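Local coordinates for ribosomal RNA small subunit methyltransferase E (PDB 5O95) that probably methylates the N3 position of a uridine in 16S ribosomal RNA, using S-adenosyl-L-methionine as methyl donor, at the interface of chains A and B. Residues are numbered along the deposited sequence; one frame, centred on the assembly and turned at random. Chains: chain A/B, Ribosomal RNA small subunit methyltransferase E.

The interface of chains A and B. Residues chain A 225, 229, 232-233, 236; chain B 105, 232, 236, 245.
A:Thr233 and B:Ser236 meet hydroxyl to hydroxyl where helix 227-242 of one subunit packs against the same helix of the other. A:Thr233 OG1 and B:Ser236 OG are hydrogen-bonded at 3.0 Å, with the direction undecided. Each hydroxyl is also tied to a carbonyl one turn back in its own helix. A:Thr233 OG1, anti to its carbonyl carbon (chi1 -64°), gives its proton to A:Thr229 O from above the carbonyl plane, and B:Ser236 OG gives its own to B:Ile232 O at 2.8 Å, tilted 30° from that plane. For the bond across the interface, one hydroxyl would have to turn its proton from its own carbonyl to the other oxygen; the two arrangements may alternate, and the structure alone does not show which holds. A:Ser236 OG likewise bonds to A:Ile232 O. The CB atoms of A:Ser236 and B:Ser236 lie 3.9 Å apart.

The same chi1 puts CG2 of A:Thr233 anti to the backbone N, facing the partner, where it touches B:Leu245 CD2 of the C-terminal residue at 3.6 Å, the two side chains crossing nearly at right angles. B:Leu105 reaches toward A:Thr233 tip to tip. The side chains of B:Leu105 and A:Thr229 run past each other in opposite directions, with B:Leu105 CD2 3.5 Å from the methyl CG2 of A:Thr229. Farther along, the two Ile232 side chains slant across each other and touch through their CG2 branches at 3.9 Å.

A small polar centre bordered by methyl groups thus joins the helices of this SPOUT-type dimer, repeated by the two-fold. A:Leu225, a cofactor-site residue, lies at the edge; the helix packing may hold the nearby cofactor loop in place.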
# COMPACT_ATOMS: atom_id res chain seq x y z
N LEU A 225 -8.22 -1.79 -8.08
CA LEU A 225 -7.39 -1.79 -6.88
C LEU A 225 -8.24 -2.18 -5.68
O LEU A 225 -9.36 -1.71 -5.53
CB LEU A 225 -6.80 -0.40 -6.66
CG LEU A 225 -5.88 0.13 -7.77
CD1 LEU A 225 -5.28 1.51 -7.44
CD2 LEU A 225 -4.79 -0.94 -8.11
N THR A 229 -5.20 -0.86 -1.22
CA THR A 229 -4.22 -0.47 -2.22
C THR A 229 -4.55 0.91 -2.79
O THR A 229 -3.65 1.71 -3.07
CB THR A 229 -4.23 -1.50 -3.34
OG1 THR A 229 -4.11 -2.80 -2.78
CG2 THR A 229 -3.06 -1.25 -4.33
N ILE A 232 -3.19 3.68 -0.56
CA ILE A 232 -1.74 3.83 -0.72
C ILE A 232 -1.42 4.51 -2.04
O ILE A 232 -0.61 5.44 -2.11
CB ILE A 232 -1.05 2.45 -0.68
CG1 ILE A 232 -1.33 1.68 0.59
CG2 ILE A 232 0.46 2.60 -0.94
CD1 ILE A 232 -0.76 0.27 0.52
N THR A 233 -2.02 4.02 -3.12
CA THR A 233 -1.68 4.52 -4.44
C THR A 233 -2.12 5.97 -4.60
O THR A 233 -1.36 6.80 -5.12
CB THR A 233 -2.34 3.63 -5.50
OG1 THR A 233 -1.76 2.32 -5.39
CG2 THR A 233 -2.11 4.15 -6.89
N SER A 236 0.16 8.24 -2.56
CA SER A 236 1.46 8.33 -3.21
C SER A 236 1.42 9.26 -4.41
O SER A 236 2.32 10.09 -4.59
CB SER A 236 1.93 6.94 -3.66
OG SER A 236 2.03 6.07 -2.57
N LEU B 105 -0.60 -3.14 -9.05
CA LEU B 105 0.00 -1.94 -9.61
C LEU B 105 0.65 -2.19 -10.96
O LEU B 105 1.37 -1.32 -11.46
CB LEU B 105 1.01 -1.31 -8.62
CG LEU B 105 0.44 -0.22 -7.73
CD1 LEU B 105 -0.03 0.97 -8.60
CD2 LEU B 105 -0.72 -0.72 -6.92
N ILE B 232 5.07 -0.34 -2.82
CA ILE B 232 3.82 0.03 -3.47
C ILE B 232 3.79 1.53 -3.77
O ILE B 232 3.24 1.95 -4.79
CB ILE B 232 2.62 -0.48 -2.66
CG1 ILE B 232 2.78 -1.99 -2.38
CG2 ILE B 232 1.31 -0.29 -3.45
CD1 ILE B 232 3.33 -2.84 -3.58
N SER B 236 3.47 3.01 -7.58
CA SER B 236 2.42 3.98 -7.88
C SER B 236 3.00 5.23 -8.53
O SER B 236 2.45 5.76 -9.50
CB SER B 236 1.70 4.37 -6.59
OG SER B 236 1.07 3.29 -5.93
N LEU B 245 -1.23 5.14 -14.89
CA LEU B 245 -2.04 5.78 -13.86
C LEU B 245 -2.22 7.25 -14.19
O LEU B 245 -1.27 7.90 -14.64
CB LEU B 245 -1.38 5.64 -12.49
CG LEU B 245 -1.86 4.46 -11.66
CD1 LEU B 245 -1.70 3.16 -12.40
CD2 LEU B 245 -1.07 4.42 -10.37
OXT LEU B 245 -3.30 7.81 -14.01